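Large adhesion protein (Lap) involved in biofilm formation (Marinobacter hydrocarbonoclasticus, PDB 6XI3) probably serves as a calcium-dependent extender of a bacterial adhesin, its tandem Ig-like beta-sandwich repeats holding the adhesive end away from the cell during biofilm formation. Local coordinates at residues A[93-98]-A[121-126]; A[127-132]-A[178-183]; A[352-355]-A[361-364]. One frame throughout, in Å; residues are numbered along the deposited sequence.

Read from the N terminus, the three contacts follow one another in series along a rod of tandem beta-sandwich domains; none nests within or crosses another. Contact 1 closes the loop made by strands 96-105 and 111-120, bringing the residue just before the first onto the linker after the second at a calcium ion. That linker runs directly into strand 126-135, where contact 2 begins; contact 2 closes a longer excursion by joining the two outer strands of a three-stranded sheet in the next sandwich. Contact 3, on the opposite side of the chain's centre with its centre about 90 Å from that of contact 2, is a local hairpin pairing strands 349-356 and 361-367.

Contact 1. Residues A[93-98]-A[121-126]; sequences LVDGSL and DATAGD. With CA (calcium ion), chain E.
OD2 of Asp95 is gripped twice: it binds the calcium ion at 2.3 Å and accepts a hydrogen bond from the backbone N of Thr123 at 3.0 Å. The other carboxylate oxygen, OD1, takes the backbone N-H of Ala122, also at 3.0 Å. Both amides come in on the syn side of their oxygens, that of Ala122 28° out of the carboxylate plane and that of Thr123 closer to it, at 17°. Two successive N-H groups of 121-126 thus fix the rotation of the Asp95 carboxylate and leave OD2 facing the metal. This is an interdomain calcium site: Asp95 stands just before strand 96-105 in one Ig-like sandwich, and 121-126 is the linker into the next, whose Asp149 and Asn205 complete the shell. In Asp121, CG anti to the backbone N (chi1 -171°) places the carboxylate beside the calcium ion. Only its OD1 binds, at 2.3 Å; OD2 stays 4.1 Å from the ion. Thr123 contributes its carbonyl O, and a water fills another position. OD2 of Asp95 and OD1 of Asp121 are 3.1 Å apart, a closeness of two acceptors that the shared cation would offset.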
loop_
_atom_site.group_PDB
_atom_site.type_symbol
_atom_site.label_atom_id
_atom_site.label_comp_id
_atom_site.label_asym_id
_atom_site.label_seq_id
_atom_site.Cartn_x
_atom_site.Cartn_y
_atom_site.Cartn_z
ATOM N N LEU A 93 10.774 -26.335 41.654
ATOM C CA LEU A 93 10.743 -24.867 41.784
ATOM C C LEU A 93 10.845 -24.257 40.384
ATOM O O LEU A 93 11.394 -24.920 39.472
ATOM C CB LEU A 93 11.864 -24.360 42.683
ATOM C CG LEU A 93 11.861 -24.956 44.093
ATOM C CD1 LEU A 93 12.981 -24.358 44.934
ATOM C CD2 LEU A 93 10.516 -24.755 44.763
ATOM N N VAL A 94 10.333 -23.037 40.251
ATOM C CA VAL A 94 10.460 -22.238 39.002
ATOM C C VAL A 94 11.664 -21.313 39.118
ATOM O O VAL A 94 12.106 -21.032 40.233
ATOM C CB VAL A 94 9.167 -21.476 38.665
ATOM C CG1 VAL A 94 8.026 -22.446 38.436
ATOM C CG2 VAL A 94 8.804 -20.411 39.695
ATOM N N ASP A 95 12.133 -20.837 37.965
ATOM C CA ASP A 95 13.286 -19.922 37.829
ATOM C C ASP A 95 12.995 -18.598 38.543
ATOM O O ASP A 95 11.819 -18.232 38.722
ATOM C CB ASP A 95 13.656 -19.721 36.350
ATOM C CG ASP A 95 14.408 -20.885 35.717
ATOM O OD1 ASP A 95 14.587 -21.932 36.414
ATOM O OD2 ASP A 95 14.854 -20.728 34.551
ATOM N N GLY A 96 14.071 -17.894 38.863
ATOM C CA GLY A 96 14.058 -16.618 39.585
ATOM C C GLY A 96 14.780 -16.767 40.909
ATOM O O GLY A 96 15.658 -17.661 41.028
ATOM N N SER A 97 14.419 -15.938 41.880
ATOM C CA SER A 97 15.075 -15.914 43.207
ATOM C C SER A 97 14.732 -17.206 43.957
ATOM O O SER A 97 13.635 -17.740 43.786
ATOM C CB SER A 97 14.638 -14.712 43.983
ATOM O OG SER A 97 13.224 -14.791 44.148
ATOM N N LEU A 98 15.670 -17.689 44.754
ATOM C CA LEU A 98 15.445 -18.760 45.751
ATOM C C LEU A 98 15.721 -18.137 47.104
ATOM O O LEU A 98 16.792 -17.510 47.228
ATOM C CB LEU A 98 16.426 -19.913 45.523
ATOM C CG LEU A 98 16.308 -20.619 44.183
ATOM C CD1 LEU A 98 17.426 -21.640 44.017
ATOM C CD2 LEU A 98 14.940 -21.270 44.066
ATOM N N ASP A 121 18.084 -20.834 37.210
ATOM C CA ASP A 121 17.900 -20.629 35.748
ATOM C C ASP A 121 18.111 -21.967 35.047
ATOM O O ASP A 121 19.161 -22.173 34.450
ATOM C CB ASP A 121 18.780 -19.505 35.221
ATOM C CG ASP A 121 18.457 -19.123 33.771
ATOM O OD1 ASP A 121 17.413 -19.569 33.210
ATOM O OD2 ASP A 121 19.217 -18.350 33.244
ATOM N N ALA A 122 17.160 -22.860 35.271
ATOM C CA ALA A 122 17.110 -24.226 34.748
ATOM C C ALA A 122 16.378 -24.217 33.410
ATOM O O ALA A 122 16.501 -25.219 32.744
ATOM C CB ALA A 122 16.410 -25.136 35.727
ATOM N N THR A 123 15.607 -23.172 33.077
ATOM C CA THR A 123 14.778 -23.151 31.830
ATOM C C THR A 123 15.102 -21.904 30.987
ATOM O O THR A 123 15.046 -20.777 31.523
ATOM C CB THR A 123 13.287 -23.273 32.166
ATOM O OG1 THR A 123 13.099 -24.406 33.008
ATOM C CG2 THR A 123 12.410 -23.462 30.948
ATOM N N ALA A 124 15.451 -22.094 29.711
ATOM C CA ALA A 124 15.705 -20.994 28.752
ATOM C C ALA A 124 14.367 -20.306 28.462
ATOM O O ALA A 124 13.401 -21.011 28.175
ATOM C CB ALA A 124 16.355 -21.505 27.475
ATOM N N GLY A 125 14.306 -18.982 28.599
ATOM C CA GLY A 125 13.107 -18.204 28.264
ATOM C C GLY A 125 12.937 -18.143 26.752
ATOM O O GLY A 125 13.971 -18.050 26.049
ATOM N N ASP A 126 11.701 -18.228 26.274
ATOM C CA ASP A 126 11.413 -18.184 24.814
ATOM C C ASP A 126 9.988 -17.682 24.623
ATOM O O ASP A 126 9.165 -17.818 25.544
ATOM C CB ASP A 126 11.642 -19.565 24.179
ATOM C CG ASP A 126 11.895 -19.553 22.675
ATOM O OD1 ASP A 126 12.368 -18.533 22.175
ATOM O OD2 ASP A 126 11.602 -20.568 22.025
HETATM CA CA CA E . 15.193 -19.089 33.025
HETATM O O HOH W 1 15.699 -17.562 31.262
#

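Contact 2. Residues A[127-132]-A[178-183]; sequences LTVSVG and GSYSLT
Tyr180 points its ring across the gap between two strands that do not pair with each other, and its hydroxyl ends against the backbone of 127-132. OH donates to the carbonyl O of Thr128 at 2.6 Å, a short bond that arrives at a C=O...donor angle of 128° and tilted 25° from the carbonyl plane. Leu127 and Val129 border this bond. Leu127 crosses the tyrosine at about a right angle and brings CD2 to 3.6 Å from Tyr180 OH, while its CG lies 4.3 Å from CE2 of the ring. Val129 comes in obliquely, with CG2 at the ring edge near its plane and CB 3.2 Å from Tyr180 OH. The phenol oxygen is therefore buried among aliphatic carbons, with the Thr128 carbonyl as its acceptor. CB of Tyr180 already points toward 127-132, and with CG between the backbone N and the carbonyl carbon (chi1 68°) the ring carries on to Thr128. Ala199 of strand 193-202 packs against Leu127, Val129 and Tyr180 alike, and Val156 also touches the leucine and the tyrosine, so the facing sheet closes over the group. Residues 127-132 and 180-183 run roughly parallel, their axes 9.0 Å apart at closest, with strand 140-148 hydrogen-bonded to both: the outer strands of a three-stranded antiparallel sheet, bridged by a tyrosine in the interior of an Ig-like beta-sandwich.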
loop_
_atom_site.group_PDB
_atom_site.type_symbol
_atom_site.label_atom_id
_atom_site.label_comp_id
_atom_site.label_asym_id
_atom_site.label_seq_id
_atom_site.Cartn_x
_atom_site.Cartn_y
_atom_site.Cartn_z
ATOM N N LEU A 127 9.697 -17.110 23.456
ATOM C CA LEU A 127 8.309 -16.741 23.100
ATOM C C LEU A 127 8.150 -17.001 21.604
ATOM O O LEU A 127 9.115 -16.774 20.893
ATOM C CB LEU A 127 8.062 -15.273 23.468
ATOM C CG LEU A 127 6.658 -14.746 23.160
ATOM C CD1 LEU A 127 6.236 -13.681 24.162
ATOM C CD2 LEU A 127 6.585 -14.172 21.738
ATOM N N THR A 128 6.974 -17.480 21.201
ATOM C CA THR A 128 6.548 -17.580 19.787
ATOM C C THR A 128 5.272 -16.752 19.651
ATOM O O THR A 128 4.513 -16.626 20.656
ATOM C CB THR A 128 6.347 -19.033 19.330
ATOM O OG1 THR A 128 5.175 -19.549 19.970
ATOM C CG2 THR A 128 7.551 -19.920 19.602
ATOM N N VAL A 129 5.071 -16.170 18.476
ATOM C CA VAL A 129 3.754 -15.597 18.099
ATOM C C VAL A 129 3.421 -16.048 16.676
ATOM O O VAL A 129 4.337 -16.190 15.863
ATOM C CB VAL A 129 3.731 -14.076 18.205
ATOM C CG1 VAL A 129 4.616 -13.419 17.158
ATOM C CG2 VAL A 129 2.292 -13.595 18.109
ATOM N N SER A 130 2.151 -16.290 16.403
ATOM C CA SER A 130 1.737 -16.746 15.061
ATOM C C SER A 130 0.363 -16.172 14.729
ATOM O O SER A 130 -0.515 -16.103 15.624
ATOM C CB SER A 130 1.826 -18.250 14.953
ATOM O OG SER A 130 0.577 -18.851 15.181
ATOM N N VAL A 131 0.222 -15.703 13.493
ATOM C CA VAL A 131 -1.071 -15.192 12.991
ATOM C C VAL A 131 -1.932 -16.387 12.618
ATOM O O VAL A 131 -1.528 -17.180 11.787
ATOM C CB VAL A 131 -0.889 -14.237 11.811
ATOM C CG1 VAL A 131 -2.243 -13.848 11.233
ATOM C CG2 VAL A 131 -0.122 -13.019 12.251
ATOM N N GLY A 132 -3.089 -16.518 13.242
ATOM C CA GLY A 132 -4.043 -17.575 12.875
ATOM C C GLY A 132 -4.762 -17.182 11.603
ATOM O O GLY A 132 -4.834 -17.998 10.660
ATOM N N GLY A 178 1.547 -21.709 29.555
ATOM C CA GLY A 178 2.428 -20.702 28.940
ATOM C C GLY A 178 1.912 -20.192 27.597
ATOM O O GLY A 178 2.636 -19.394 26.971
ATOM N N SER A 179 0.731 -20.640 27.146
ATOM C CA SER A 179 0.108 -20.201 25.873
ATOM C C SER A 179 -0.674 -18.896 26.080
ATOM O O SER A 179 -1.006 -18.536 27.223
ATOM C CB SER A 179 -0.750 -21.274 25.253
ATOM O OG SER A 179 -1.942 -21.456 25.982
ATOM N N TYR A 180 -0.877 -18.153 24.999
ATOM C CA TYR A 180 -1.667 -16.900 24.993
ATOM C C TYR A 180 -2.312 -16.811 23.613
ATOM O O TYR A 180 -1.822 -17.490 22.660
ATOM C CB TYR A 180 -0.795 -15.687 25.321
ATOM C CG TYR A 180 0.216 -15.377 24.244
ATOM C CD1 TYR A 180 -0.103 -14.547 23.172
ATOM C CD2 TYR A 180 1.493 -15.925 24.294
ATOM C CE1 TYR A 180 0.823 -14.275 22.176
ATOM C CE2 TYR A 180 2.430 -15.653 23.306
ATOM C CZ TYR A 180 2.082 -14.856 22.232
ATOM O OH TYR A 180 3.024 -14.575 21.291
ATOM N N SER A 181 -3.428 -16.105 23.543
ATOM C CA SER A 181 -4.208 -15.949 22.291
ATOM C C SER A 181 -5.080 -14.698 22.381
ATOM O O SER A 181 -5.395 -14.274 23.508
ATOM C CB SER A 181 -5.037 -17.159 22.017
ATOM O OG SER A 181 -6.129 -17.188 22.904
ATOM N N LEU A 182 -5.371 -14.109 21.219
ATOM C CA LEU A 182 -6.389 -13.055 21.067
ATOM C C LEU A 182 -7.230 -13.383 19.839
ATOM O O LEU A 182 -6.673 -13.898 18.821
ATOM C CB LEU A 182 -5.709 -11.705 20.876
ATOM C CG LEU A 182 -4.967 -11.150 22.084
ATOM C CD1 LEU A 182 -4.253 -9.873 21.686
ATOM C CD2 LEU A 182 -5.923 -10.883 23.250
ATOM N N THR A 183 -8.500 -13.061 19.940
ATOM C CA THR A 183 -9.524 -13.319 18.904
ATOM C C THR A 183 -10.128 -11.985 18.525
ATOM O O THR A 183 -10.368 -11.182 19.434
ATOM C CB THR A 183 -10.563 -14.324 19.406
ATOM O OG1 THR A 183 -9.729 -15.388 19.856
ATOM C CG2 THR A 183 -11.503 -14.815 18.332
#

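Contact 3. Residues A[352-355]-A[361-364]; sequences VTIT and VVNA
Val361 carries CG1 anti to its backbone N (chi1 176°), which sends CG1 toward Thr353 and CG2 toward Thr355; Thr355, with chi1 at -51°, sets OG1 beside the backbone N, where it meets Val361 CG2 at 3.6 Å. These groups lie on one face of an antiparallel beta hairpin, strands 349-356 and 361-367, at the edge of a four-stranded sheet in an Ig-like sandwich. The backbone ladder has two hydrogen-bonded pairs, Val352 with Ala364 and Ile354 with Val362, each joined by two N-H...O bonds of 2.9 Å between backbone N and O. Thr353 with Asn363 and Thr355 with Val361 are the non-hydrogen-bonded pairs. Around the carbonyls, CA-H groups add weaker contacts, as from Thr353 CA to Val362 O at 3.3 Å. The face of Val352, Ile354, Val362 and Ala364 turns into the sandwich: Val352 and Ala364 rest on Leu376, Ile354 and Val362 on Val379 and Leu384. Across the strands, Ile354 CD1 meets Val362 CG1 at 4.3 Å. Strand 387-396 pairs with the other side of 349-356, through Thr353 to Glu392 and Thr355 to Thr390. On the outer face Asn363 crosses over Thr353 at a slant, bringing OD1 to 3.5 Å from Thr353 CG2.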
loop_
_atom_site.group_PDB
_atom_site.type_symbol
_atom_site.label_atom_id
_atom_site.label_comp_id
_atom_site.label_asym_id
_atom_site.label_seq_id
_atom_site.Cartn_x
_atom_site.Cartn_y
_atom_site.Cartn_z
ATOM N N VAL A 352 -16.401 18.465 -54.541
ATOM C CA VAL A 352 -16.672 19.692 -55.341
ATOM C C VAL A 352 -17.884 19.432 -56.237
ATOM O O VAL A 352 -17.980 18.346 -56.804
ATOM C CB VAL A 352 -15.441 20.117 -56.153
ATOM C CG1 VAL A 352 -15.743 21.265 -57.100
ATOM C CG2 VAL A 352 -14.273 20.491 -55.250
ATOM N N THR A 353 -18.832 20.365 -56.257
ATOM C CA THR A 353 -19.963 20.395 -57.232
ATOM C C THR A 353 -19.864 21.686 -58.047
ATOM O O THR A 353 -19.498 22.742 -57.481
ATOM C CB THR A 353 -21.322 20.311 -56.523
ATOM O OG1 THR A 353 -21.330 21.476 -55.696
ATOM C CG2 THR A 353 -21.520 19.049 -55.699
ATOM N N ILE A 354 -20.116 21.593 -59.349
ATOM C CA ILE A 354 -20.286 22.771 -60.237
ATOM C C ILE A 354 -21.705 22.642 -60.790
ATOM O O ILE A 354 -21.967 21.609 -61.406
ATOM C CB ILE A 354 -19.224 22.771 -61.345
ATOM C CG1 ILE A 354 -17.814 22.682 -60.749
ATOM C CG2 ILE A 354 -19.370 23.986 -62.241
ATOM C CD1 ILE A 354 -16.893 21.874 -61.609
ATOM N N THR A 355 -22.568 23.602 -60.472
ATOM C CA THR A 355 -23.979 23.646 -60.893
ATOM C C THR A 355 -24.132 24.759 -61.935
ATOM O O THR A 355 -23.669 25.860 -61.694
ATOM C CB THR A 355 -24.871 23.806 -59.660
ATOM O OG1 THR A 355 -24.422 22.768 -58.781
ATOM C CG2 THR A 355 -26.357 23.716 -59.973
ATOM N N VAL A 361 -25.320 19.187 -62.887
ATOM C CA VAL A 361 -24.264 19.172 -61.831
ATOM C C VAL A 361 -23.107 18.322 -62.336
ATOM O O VAL A 361 -23.351 17.268 -62.934
ATOM C CB VAL A 361 -24.776 18.703 -60.453
ATOM C CG1 VAL A 361 -23.658 18.608 -59.427
ATOM C CG2 VAL A 361 -25.860 19.622 -59.910
ATOM N N VAL A 362 -21.889 18.817 -62.117
ATOM C CA VAL A 362 -20.634 18.033 -62.244
ATOM C C VAL A 362 -20.108 17.824 -60.828
ATOM O O VAL A 362 -20.028 18.810 -60.082
ATOM C CB VAL A 362 -19.569 18.713 -63.118
ATOM C CG1 VAL A 362 -18.209 18.050 -62.927
ATOM C CG2 VAL A 362 -19.974 18.714 -64.583
ATOM N N ASN A 363 -19.775 16.576 -60.502
ATOM C CA ASN A 363 -19.216 16.177 -59.186
ATOM C C ASN A 363 -17.750 15.770 -59.399
ATOM O O ASN A 363 -17.450 15.054 -60.371
ATOM C CB ASN A 363 -19.987 15.018 -58.543
ATOM C CG ASN A 363 -21.466 15.298 -58.350
ATOM O OD1 ASN A 363 -21.858 16.050 -57.460
ATOM N ND2 ASN A 363 -22.296 14.692 -59.183
ATOM N N ALA A 364 -16.877 16.210 -58.504
ATOM C CA ALA A 364 -15.449 15.854 -58.516
ATOM C C ALA A 364 -14.988 15.710 -57.061
ATOM O O ALA A 364 -15.704 16.170 -56.139
ATOM C CB ALA A 364 -14.674 16.917 -59.272
#